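Local coordinates for hypothetical protein BSU20280 (Bacillus subtilis subsp. subtilis, PDB 2AXP), which is uncharacterised but probably acts as a dTMP kinase, phosphorylating thymidylate at the expense of ATP, at residues K31-E36 / I60-Y65; N67-K72 / L129-E134; F87-I92 / S137-H142; V107-L112 / K123-I128. One frame throughout, in Å; residues are numbered along the deposited sequence.

Contact 1: K31-E36 / I60-Y65; sequences KGSSFE and IDRFVY
Gly32 N gives its hydrogen to Asp61 O, 2.9 Å away. The bond is bent, with an N-H...O angle of 138°. Lys31 CA lies 3.4 Å from Asp61 O, so this oxygen receives one hydrogen bond and one weaker CA-H...O contact, both from 31-36. The two stretches run parallel here, with Lys31 beside Asp61. Against the Gly32 backbone, the CG2 branch of Ile60 comes to 3.5 Å from Gly32 N. CG2 lies opposite the backbone N (chi1 of CG1 is -55°), which turns it toward the glycine backbone. Gly32 CA also lies at the edge of the Phe63 ring. Further on, the Arg62 chain bends at chi2 and chi3 and passes Ser33, bringing Arg62 NH1 to 3.4 Å from Ser33 OG. Arg62 NH2 makes a long salt bridge to Asp61 OD2, at 3.6 Å. Asp61-Arg62 resembles the Asp-Arg motif of thymidylate kinases, so Arg62 may lie near the substrate site. The contact joins edge strand 29-31 to strand 58-61, which pairs with strand 3-7 on its other side. Helix 42-52 packs on Phe63, and Arg62 NH1 reaches Glu118 O of the second subunit in a weak bond.

Contact 2: N67-K72 / L129-E134; sequences NLVYAK and LELYRE
Val69 and Leu131 bring the backbones closest, with their CA atoms 6.4 Å apart, where the end of helix 64-70 meets helix 124-137. The pair belongs to the helical layer of a P-loop nucleoside monophosphate kinase fold. Val69 carries the apolar centre. Its CG2 methyl stands almost straight over the Tyr132 ring, 4.2 Å from the centroid and 9° off the normal, a CH-pi contact. Val69 CG1 sits over the ring nearer its rim, 3.8 Å from Tyr132 CE1. CG1 lies opposite the backbone N and CG2 opposite the carbonyl carbon (chi1 158°), and both methyls address Tyr132. The valine and tyrosine side chains cross at about a right angle. Tyr132 in turn points its hydroxyl edge at the face of Tyr70, an offset edge-to-face pair with planes at 81° and centroids 6.0 Å apart. Tyr70 OH and Tyr132 OH lie 3.0 Å apart in a weak, unsettled hydrogen bond. The stronger partner of Tyr132 OH is Ser66 OG, one turn before Tyr70 on helix 64-70. Val69 CG1 also meets Leu131, whose side chain slides past Val69 in the opposite direction. Leu131 CD2 comes to 4.0 Å from Val69 CG1, 3.6 Å from Val69 O and 4.1 Å from Lys72 CB.

Contact 3: F87-I92 / S137-H142; sequences FIEDKI and SNAGLH
Glu89, on helix 82-92, meets Gly140 and Leu141 in the loop that leads from helix 124-137 into edge strand 143-147. The contact thus ties a helix to the approach of the last strand of the parallel sheet in a P-loop kinase fold. The polar part is one carboxylate. Gly140 N donates to Glu89 OE2 at 3.0 Å, and the bond is nearly straight, with an N-H...O angle of 168°. The donor comes on the syn side, 28° out of the carboxylate plane. The glutamate reaches across because its chain is extended beyond CG (chi2 -173°). Its OE2 is also hydrogen-bonded to Tyr65 OH, so two groups grip this oxygen. Together they probably restrain the carboxylate of a buried residue, and the two bonds would offset part of the cost of burying its charge. The apolar part centres on Leu141, whose CB faces the helix. Leu141 CG lies 3.8 Å from Glu89 CB, and Tyr65 packs on both Ala139 and Leu141. The two branches of Leu141 have separate partners. Leu141 CD2 approaches the helix backbone at Glu89 O, 3.3 Å away. The Leu141 and Ile92 side chains cross at about a right angle, with Leu141 CD1 3.6 Å from Ile92 CD1.

Contact 4: V107-L112 / K123-I128; sequences VIKKRL and KDIDSI
Ile125 fits against Ile108, Lys109 and Leu112 where helix 105-115 packs on the start of helix 124-137. In a P-loop nucleoside monophosphate kinase fold these helices flank the segment that probably forms the LID. The local axes pass 10.7 Å apart, and their directions differ by 126°, so the pair is inclined well away from antiparallel. Ile125 uses all its branches. Ile125 CG2 lies opposite the backbone N and meets Ile108 CG2 at 3.5 Å, the two side chains sliding past each other in opposite directions. The Ile125 chain then folds at chi2 (75°), which turns Ile125 CD1 back to 3.7 Å from Lys109 CE. Ile125 CG1 lies 4.2 Å from Leu112 CD1, and these two side chains also run past each other in opposite senses. Lys109 runs nearly straight beyond CG and passes obliquely over Ile125, so its aliphatic part covers the isoleucine and its ammonium group goes past it to Asp126. The lysine and aspartate side chains meet at about a right angle. Gly122 O is a further, weak partner of the ammonium group. In the salt bridge, Lys109 NZ lies 2.9 Å from Asp126 OD2, on its syn side, and makes a weaker bond to Asp126 OD1 at 3.2 Å.

Contacts 1, 2 and 3 meet around helix 64-70. The side chain of Tyr65, in segment 60-65, links contacts 1 and 3, and Phe63 CE2 packs 3.9 Å from Ile88 CG2. Arg62 NE packs 3.9 Å from Tyr70 CE2, which joins contact 1 to contact 2. Contacts 2 and 4 share helix 124-137 and touch at Leu129 CD1 and Ile108 CD1, 3.6 Å apart. Contact 4 is nested in the loops closed by contacts 2 and 3. Its centre lies about 27 Å from that of contact 3, on the opposite side of the chain's centre. Arg111, on helix 105-115, bonds Cys11 O in the probable P-loop, so this helix may reach the phosphate-binding region; contact 1 may lie near the substrate side.

Contact 1: K31-E36 / I60-Y65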
# COMPACT_ATOMS: atom_id res chain seq x y z
N LYS A 31 1.83 9.06 -16.13
CA LYS A 31 1.22 8.21 -15.10
C LYS A 31 -0.27 8.48 -15.07
O LYS A 31 -0.69 9.55 -14.64
CB LYS A 31 1.78 8.55 -13.71
CG LYS A 31 3.28 8.71 -13.63
CD LYS A 31 3.75 9.87 -14.52
CE LYS A 31 2.95 11.16 -14.26
NZ LYS A 31 3.30 12.24 -15.21
N GLY A 32 -1.06 7.51 -15.52
CA GLY A 32 -2.50 7.70 -15.53
C GLY A 32 -3.15 7.89 -14.17
O GLY A 32 -3.61 8.98 -13.85
N SER A 33 -3.19 6.82 -13.38
CA SER A 33 -3.80 6.86 -12.06
C SER A 33 -3.57 8.22 -11.38
O SER A 33 -2.53 8.85 -11.55
CB SER A 33 -3.23 5.74 -11.17
OG SER A 33 -2.16 6.20 -10.37
N SER A 34 -4.57 8.66 -10.63
CA SER A 34 -4.49 9.94 -9.91
C SER A 34 -5.17 9.78 -8.55
O SER A 34 -6.39 9.94 -8.45
CB SER A 34 -5.19 11.05 -10.71
OG SER A 34 -5.20 12.27 -9.99
N PHE A 35 -4.39 9.48 -7.51
CA PHE A 35 -4.94 9.30 -6.17
C PHE A 35 -5.71 10.53 -5.75
O PHE A 35 -6.85 10.44 -5.27
CB PHE A 35 -3.83 9.01 -5.16
CG PHE A 35 -4.33 8.75 -3.76
CD1 PHE A 35 -5.08 7.61 -3.47
CD2 PHE A 35 -4.08 9.66 -2.73
CE1 PHE A 35 -5.57 7.37 -2.19
CE2 PHE A 35 -4.57 9.44 -1.44
CZ PHE A 35 -5.32 8.29 -1.17
N GLU A 36 -5.08 11.69 -5.92
CA GLU A 36 -5.70 12.97 -5.57
C GLU A 36 -7.07 13.14 -6.27
O GLU A 36 -8.09 13.36 -5.61
CB GLU A 36 -4.77 14.11 -5.99
CG GLU A 36 -5.30 15.49 -5.69
CD GLU A 36 -4.74 16.54 -6.63
OE1 GLU A 36 -4.81 17.74 -6.29
OE2 GLU A 36 -4.24 16.17 -7.72
N ILE A 60 1.36 5.36 -21.06
CA ILE A 60 0.67 5.68 -19.83
C ILE A 60 0.83 4.54 -18.84
O ILE A 60 0.43 3.39 -19.06
CB ILE A 60 -0.84 5.93 -20.08
CG1 ILE A 60 -1.00 7.04 -21.14
CG2 ILE A 60 -1.50 6.35 -18.79
CD1 ILE A 60 -2.44 7.28 -21.57
N ASP A 61 1.47 4.88 -17.73
CA ASP A 61 1.70 3.93 -16.67
C ASP A 61 0.44 3.99 -15.80
O ASP A 61 0.23 4.95 -15.05
CB ASP A 61 2.96 4.36 -15.91
CG ASP A 61 3.24 3.51 -14.70
OD1 ASP A 61 4.34 3.71 -14.11
OD2 ASP A 61 2.39 2.66 -14.32
N ARG A 62 -0.41 2.97 -15.97
CA ARG A 62 -1.71 2.82 -15.28
C ARG A 62 -2.80 3.76 -15.83
O ARG A 62 -2.64 4.98 -15.90
CB ARG A 62 -1.52 2.97 -13.75
CG ARG A 62 -0.62 1.88 -13.18
CD ARG A 62 -1.10 1.34 -11.84
NE ARG A 62 -1.02 2.36 -10.80
CZ ARG A 62 0.11 2.90 -10.37
NH1 ARG A 62 0.08 3.84 -9.43
NH2 ARG A 62 1.27 2.49 -10.87
N PHE A 63 -3.92 3.18 -16.25
CA PHE A 63 -4.96 3.99 -16.81
C PHE A 63 -6.30 3.62 -16.20
O PHE A 63 -6.39 3.22 -15.04
CB PHE A 63 -4.98 3.80 -18.34
CG PHE A 63 -5.59 4.95 -19.10
CD1 PHE A 63 -5.26 6.26 -18.79
CD2 PHE A 63 -6.47 4.72 -20.15
CE1 PHE A 63 -5.79 7.33 -19.51
CE2 PHE A 63 -7.00 5.78 -20.88
CZ PHE A 63 -6.66 7.08 -20.55
N VAL A 64 -7.36 3.72 -16.99
CA VAL A 64 -8.66 3.43 -16.44
C VAL A 64 -8.77 2.05 -15.80
O VAL A 64 -9.33 1.89 -14.71
CB VAL A 64 -9.72 3.58 -17.51
CG1 VAL A 64 -9.66 4.99 -18.07
CG2 VAL A 64 -9.52 2.54 -18.60
N TYR A 65 -8.23 1.03 -16.46
CA TYR A 65 -8.32 -0.31 -15.92
C TYR A 65 -7.75 -0.39 -14.50
O TYR A 65 -8.29 -1.10 -13.66
CB TYR A 65 -7.60 -1.26 -16.85
CG TYR A 65 -8.17 -1.20 -18.24
CD1 TYR A 65 -9.46 -1.69 -18.51
CD2 TYR A 65 -7.44 -0.69 -19.30
CE1 TYR A 65 -9.99 -1.67 -19.80
CE2 TYR A 65 -7.96 -0.68 -20.59
CZ TYR A 65 -9.23 -1.18 -20.83
OH TYR A 65 -9.71 -1.27 -22.11

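Contact 2: N67-K72 / L129-E134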
# COMPACT_ATOMS: atom_id res chain seq x y z
N ASN A 67 -7.70 2.05 -12.27
CA ASN A 67 -8.67 2.70 -11.40
C ASN A 67 -9.84 1.76 -11.13
O ASN A 67 -10.35 1.68 -10.02
CB ASN A 67 -9.16 4.01 -12.03
CG ASN A 67 -10.46 4.52 -11.41
OD1 ASN A 67 -11.57 4.07 -11.74
ND2 ASN A 67 -10.32 5.48 -10.50
N LEU A 68 -10.25 1.04 -12.17
CA LEU A 68 -11.35 0.10 -12.05
C LEU A 68 -10.96 -1.09 -11.15
O LEU A 68 -11.68 -2.08 -11.08
CB LEU A 68 -11.71 -0.42 -13.43
CG LEU A 68 -13.18 -0.82 -13.57
CD1 LEU A 68 -14.06 0.40 -13.29
CD2 LEU A 68 -13.41 -1.34 -14.98
N VAL A 69 -9.82 -0.98 -10.49
CA VAL A 69 -9.32 -2.04 -9.61
C VAL A 69 -9.03 -1.46 -8.23
O VAL A 69 -9.62 -1.87 -7.25
CB VAL A 69 -8.03 -2.68 -10.19
CG1 VAL A 69 -7.23 -3.35 -9.09
CG2 VAL A 69 -8.39 -3.69 -11.25
N TYR A 70 -8.12 -0.50 -8.17
CA TYR A 70 -7.79 0.09 -6.90
C TYR A 70 -8.96 0.81 -6.25
O TYR A 70 -8.90 1.19 -5.09
CB TYR A 70 -6.60 1.04 -7.06
CG TYR A 70 -5.32 0.33 -7.44
CD1 TYR A 70 -4.80 -0.69 -6.63
CD2 TYR A 70 -4.66 0.63 -8.64
CE1 TYR A 70 -3.64 -1.39 -7.01
CE2 TYR A 70 -3.51 -0.06 -9.02
CZ TYR A 70 -3.01 -1.07 -8.21
OH TYR A 70 -1.89 -1.77 -8.60
N ALA A 71 -10.04 1.01 -7.00
CA ALA A 71 -11.21 1.70 -6.46
C ALA A 71 -11.96 0.81 -5.48
O ALA A 71 -12.55 1.28 -4.51
CB ALA A 71 -12.15 2.14 -7.58
N LYS A 72 -11.93 -0.50 -5.74
CA LYS A 72 -12.59 -1.48 -4.90
C LYS A 72 -11.70 -1.80 -3.71
O LYS A 72 -11.77 -2.90 -3.17
CB LYS A 72 -12.83 -2.78 -5.69
CG LYS A 72 -13.48 -2.60 -7.06
CD LYS A 72 -14.88 -2.02 -6.97
CE LYS A 72 -15.56 -2.00 -8.33
NZ LYS A 72 -16.98 -1.55 -8.24
N LEU A 129 -4.80 -9.50 -7.99
CA LEU A 129 -4.57 -10.22 -9.23
C LEU A 129 -5.86 -10.79 -9.78
O LEU A 129 -6.12 -10.73 -10.98
CB LEU A 129 -3.58 -11.36 -9.03
CG LEU A 129 -2.12 -11.09 -9.40
CD1 LEU A 129 -1.59 -9.91 -8.60
CD2 LEU A 129 -1.30 -12.33 -9.13
N GLU A 130 -6.69 -11.34 -8.90
CA GLU A 130 -7.94 -11.92 -9.35
C GLU A 130 -8.84 -10.82 -9.91
O GLU A 130 -9.60 -11.03 -10.85
CB GLU A 130 -8.62 -12.65 -8.18
CG GLU A 130 -9.81 -13.49 -8.58
CD GLU A 130 -11.09 -13.01 -7.93
OE1 GLU A 130 -11.18 -13.08 -6.68
OE2 GLU A 130 -12.00 -12.55 -8.66
N LEU A 131 -8.71 -9.63 -9.33
CA LEU A 131 -9.49 -8.46 -9.74
C LEU A 131 -9.03 -7.92 -11.10
O LEU A 131 -9.86 -7.58 -11.94
CB LEU A 131 -9.34 -7.38 -8.68
CG LEU A 131 -10.50 -6.42 -8.48
CD1 LEU A 131 -11.78 -7.20 -8.16
CD2 LEU A 131 -10.15 -5.48 -7.34
N TYR A 132 -7.72 -7.82 -11.28
CA TYR A 132 -7.14 -7.33 -12.53
C TYR A 132 -7.57 -8.16 -13.72
O TYR A 132 -8.05 -7.62 -14.72
CB TYR A 132 -5.61 -7.35 -12.49
CG TYR A 132 -4.99 -6.02 -12.15
CD1 TYR A 132 -4.50 -5.76 -10.87
CD2 TYR A 132 -4.91 -5.00 -13.09
CE1 TYR A 132 -3.95 -4.53 -10.54
CE2 TYR A 132 -4.36 -3.76 -12.76
CZ TYR A 132 -3.88 -3.54 -11.49
OH TYR A 132 -3.38 -2.32 -11.14
N ARG A 133 -7.38 -9.46 -13.62
CA ARG A 133 -7.76 -10.31 -14.74
C ARG A 133 -9.26 -10.29 -14.93
O ARG A 133 -9.77 -10.73 -15.96
CB ARG A 133 -7.24 -11.75 -14.55
CG ARG A 133 -7.75 -12.48 -13.32
CD ARG A 133 -7.58 -14.00 -13.49
NE ARG A 133 -7.81 -14.70 -12.23
CZ ARG A 133 -6.96 -14.67 -11.21
NH1 ARG A 133 -7.25 -15.32 -10.09
NH2 ARG A 133 -5.82 -14.01 -11.32
N GLU A 134 -9.98 -9.76 -13.94
CA GLU A 134 -11.43 -9.66 -14.03
C GLU A 134 -11.75 -8.44 -14.90
O GLU A 134 -12.60 -8.50 -15.79
CB GLU A 134 -12.04 -9.48 -12.63
CG GLU A 134 -13.41 -10.14 -12.47
CD GLU A 134 -13.30 -11.65 -12.27
OE1 GLU A 134 -13.18 -12.09 -11.10
OE2 GLU A 134 -13.32 -12.39 -13.29

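Contact 3: F87-I92 / S137-H142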
# COMPACT_ATOMS: atom_id res chain seq x y z
N PHE A 87 -16.72 4.83 -23.46
CA PHE A 87 -16.55 6.11 -24.12
C PHE A 87 -15.07 6.34 -24.38
O PHE A 87 -14.67 6.67 -25.50
CB PHE A 87 -17.10 7.22 -23.23
CG PHE A 87 -16.96 8.58 -23.81
CD1 PHE A 87 -15.89 9.40 -23.45
CD2 PHE A 87 -17.91 9.06 -24.72
CE1 PHE A 87 -15.76 10.68 -23.97
CE2 PHE A 87 -17.79 10.33 -25.25
CZ PHE A 87 -16.71 11.15 -24.88
N ILE A 88 -14.26 6.14 -23.34
CA ILE A 88 -12.81 6.31 -23.44
C ILE A 88 -12.19 5.24 -24.35
O ILE A 88 -11.33 5.55 -25.17
CB ILE A 88 -12.17 6.31 -22.03
CG1 ILE A 88 -12.59 7.60 -21.31
CG2 ILE A 88 -10.63 6.17 -22.12
CD1 ILE A 88 -11.85 7.91 -20.04
N GLU A 89 -12.64 4.00 -24.22
CA GLU A 89 -12.09 2.95 -25.06
C GLU A 89 -12.38 3.25 -26.54
O GLU A 89 -11.58 2.92 -27.40
CB GLU A 89 -12.69 1.59 -24.70
CG GLU A 89 -12.65 1.25 -23.25
CD GLU A 89 -13.10 -0.17 -23.00
OE1 GLU A 89 -14.17 -0.54 -23.52
OE2 GLU A 89 -12.38 -0.91 -22.29
N ASP A 90 -13.53 3.87 -26.81
CA ASP A 90 -13.92 4.23 -28.17
C ASP A 90 -12.98 5.26 -28.74
O ASP A 90 -12.59 5.18 -29.90
CB ASP A 90 -15.33 4.84 -28.19
CG ASP A 90 -15.65 5.55 -29.52
OD1 ASP A 90 -15.91 4.83 -30.51
OD2 ASP A 90 -15.62 6.81 -29.57
N LYS A 91 -12.63 6.25 -27.92
CA LYS A 91 -11.73 7.31 -28.37
C LYS A 91 -10.29 6.84 -28.60
O LYS A 91 -9.50 7.53 -29.24
CB LYS A 91 -11.70 8.47 -27.36
CG LYS A 91 -10.96 9.69 -27.92
CD LYS A 91 -10.65 10.76 -26.88
CE LYS A 91 -11.89 11.29 -26.17
NZ LYS A 91 -11.43 12.38 -25.25
N ILE A 92 -9.96 5.67 -28.07
CA ILE A 92 -8.61 5.13 -28.19
C ILE A 92 -8.54 3.79 -28.93
O ILE A 92 -7.46 3.32 -29.24
CB ILE A 92 -7.96 4.98 -26.78
CG1 ILE A 92 -8.68 3.91 -25.97
CG2 ILE A 92 -8.06 6.29 -26.00
CD1 ILE A 92 -8.11 3.72 -24.59
N SER A 137 -10.69 -8.86 -18.53
CA SER A 137 -11.63 -9.75 -19.21
C SER A 137 -12.84 -8.98 -19.74
O SER A 137 -13.42 -9.33 -20.78
CB SER A 137 -12.08 -10.85 -18.24
OG SER A 137 -12.75 -11.90 -18.91
N ASN A 138 -13.22 -7.92 -19.04
CA ASN A 138 -14.37 -7.11 -19.44
C ASN A 138 -13.95 -5.84 -20.17
O ASN A 138 -14.55 -4.78 -20.01
CB ASN A 138 -15.20 -6.77 -18.20
CG ASN A 138 -15.61 -8.00 -17.42
OD1 ASN A 138 -15.95 -7.93 -16.24
ND2 ASN A 138 -15.59 -9.15 -18.10
N ALA A 139 -12.90 -5.96 -20.97
CA ALA A 139 -12.41 -4.81 -21.69
C ALA A 139 -13.00 -4.76 -23.09
O ALA A 139 -13.30 -5.79 -23.69
CB ALA A 139 -10.90 -4.84 -21.76
N GLY A 140 -13.16 -3.54 -23.58
CA GLY A 140 -13.70 -3.34 -24.91
C GLY A 140 -12.62 -3.41 -25.97
O GLY A 140 -12.89 -3.77 -27.12
N LEU A 141 -11.40 -3.07 -25.58
CA LEU A 141 -10.25 -3.10 -26.48
C LEU A 141 -9.59 -4.46 -26.38
O LEU A 141 -9.91 -5.27 -25.50
CB LEU A 141 -9.23 -2.03 -26.07
CG LEU A 141 -9.77 -0.63 -25.83
CD1 LEU A 141 -8.77 0.22 -25.06
CD2 LEU A 141 -10.11 -0.02 -27.17
N HIS A 142 -8.68 -4.73 -27.30
CA HIS A 142 -7.95 -5.98 -27.26
C HIS A 142 -6.85 -5.74 -26.22
O HIS A 142 -6.38 -4.61 -26.07
CB HIS A 142 -7.34 -6.29 -28.63
CG HIS A 142 -8.27 -6.98 -29.58
ND1 HIS A 142 -9.54 -6.51 -29.85
CD2 HIS A 142 -8.11 -8.08 -30.34
CE1 HIS A 142 -10.12 -7.30 -30.74
NE2 HIS A 142 -9.27 -8.26 -31.05

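Contact 4: V107-L112 / K123-I128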
# COMPACT_ATOMS: atom_id res chain seq x y z
N VAL A 107 5.12 -15.43 -6.57
CA VAL A 107 6.25 -14.62 -7.02
C VAL A 107 6.14 -13.18 -6.54
O VAL A 107 7.14 -12.59 -6.10
CB VAL A 107 6.38 -14.62 -8.56
CG1 VAL A 107 7.56 -13.73 -8.98
CG2 VAL A 107 6.57 -16.03 -9.05
N ILE A 108 4.95 -12.59 -6.63
CA ILE A 108 4.81 -11.19 -6.21
C ILE A 108 5.08 -10.98 -4.73
O ILE A 108 5.75 -10.01 -4.35
CB ILE A 108 3.41 -10.60 -6.59
CG1 ILE A 108 3.36 -10.30 -8.10
CG2 ILE A 108 3.15 -9.32 -5.77
CD1 ILE A 108 2.03 -9.81 -8.64
N LYS A 109 4.57 -11.88 -3.89
CA LYS A 109 4.81 -11.75 -2.45
C LYS A 109 6.31 -11.89 -2.20
O LYS A 109 6.90 -11.14 -1.39
CB LYS A 109 4.02 -12.82 -1.67
CG LYS A 109 2.50 -12.59 -1.70
CD LYS A 109 1.70 -13.87 -1.44
CE LYS A 109 0.23 -13.67 -1.76
NZ LYS A 109 -0.60 -14.92 -1.73
N LYS A 110 6.95 -12.81 -2.91
CA LYS A 110 8.38 -13.01 -2.77
C LYS A 110 9.11 -11.69 -3.10
O LYS A 110 9.98 -11.24 -2.34
CB LYS A 110 8.84 -14.18 -3.67
CG LYS A 110 10.35 -14.31 -3.88
CD LYS A 110 10.94 -13.43 -5.05
CE LYS A 110 10.59 -13.94 -6.48
NZ LYS A 110 10.67 -15.43 -6.74
N ARG A 111 8.73 -11.04 -4.21
CA ARG A 111 9.39 -9.77 -4.59
C ARG A 111 9.08 -8.67 -3.58
O ARG A 111 9.91 -7.79 -3.33
CB ARG A 111 8.94 -9.31 -5.99
CG ARG A 111 9.30 -10.30 -7.08
CD ARG A 111 8.90 -9.84 -8.46
NE ARG A 111 9.25 -10.85 -9.45
CZ ARG A 111 8.85 -10.85 -10.72
NH1 ARG A 111 8.07 -9.87 -11.19
NH2 ARG A 111 9.22 -11.83 -11.53
N LEU A 112 7.88 -8.73 -3.01
CA LEU A 112 7.45 -7.77 -2.01
C LEU A 112 8.31 -7.97 -0.77
O LEU A 112 8.83 -7.01 -0.20
CB LEU A 112 5.97 -7.97 -1.69
CG LEU A 112 4.97 -7.33 -2.65
CD1 LEU A 112 3.58 -7.90 -2.45
CD2 LEU A 112 4.98 -5.83 -2.43
N LYS A 123 -2.51 -12.11 1.16
CA LYS A 123 -3.57 -12.72 0.35
C LYS A 123 -4.28 -11.63 -0.45
O LYS A 123 -4.93 -11.90 -1.46
CB LYS A 123 -4.57 -13.47 1.26
CG LYS A 123 -5.86 -14.00 0.57
CD LYS A 123 -7.06 -13.08 0.84
CE LYS A 123 -8.34 -13.57 0.16
NZ LYS A 123 -8.25 -13.52 -1.32
N ASP A 124 -4.15 -10.39 0.02
CA ASP A 124 -4.78 -9.28 -0.67
C ASP A 124 -4.25 -9.21 -2.11
O ASP A 124 -4.94 -8.74 -3.01
CB ASP A 124 -4.46 -7.97 0.03
CG ASP A 124 -5.00 -6.78 -0.72
OD1 ASP A 124 -6.24 -6.60 -0.73
OD2 ASP A 124 -4.18 -6.05 -1.32
N ILE A 125 -3.03 -9.68 -2.29
CA ILE A 125 -2.42 -9.69 -3.61
C ILE A 125 -3.27 -10.60 -4.48
O ILE A 125 -3.61 -10.25 -5.61
CB ILE A 125 -0.96 -10.23 -3.54
CG1 ILE A 125 -0.22 -9.61 -2.35
CG2 ILE A 125 -0.22 -9.90 -4.83
CD1 ILE A 125 -0.64 -10.18 -0.99
N ASP A 126 -3.62 -11.76 -3.95
CA ASP A 126 -4.43 -12.72 -4.68
C ASP A 126 -5.67 -12.03 -5.22
O ASP A 126 -6.04 -12.22 -6.37
CB ASP A 126 -4.85 -13.87 -3.76
CG ASP A 126 -3.65 -14.62 -3.20
OD1 ASP A 126 -2.88 -15.18 -4.02
OD2 ASP A 126 -3.48 -14.67 -1.96
N SER A 127 -6.30 -11.24 -4.36
CA SER A 127 -7.50 -10.51 -4.75
C SER A 127 -7.18 -9.48 -5.85
O SER A 127 -7.89 -9.39 -6.85
CB SER A 127 -8.10 -9.80 -3.54
OG SER A 127 -9.23 -9.03 -3.93
N ILE A 128 -6.11 -8.71 -5.65
CA ILE A 128 -5.71 -7.72 -6.63
C ILE A 128 -5.53 -8.39 -7.97
O ILE A 128 -6.06 -7.93 -8.98
CB ILE A 128 -4.39 -7.00 -6.21
CG1 ILE A 128 -4.68 -6.00 -5.09
CG2 ILE A 128 -3.76 -6.30 -7.42
CD1 ILE A 128 -3.49 -5.15 -4.67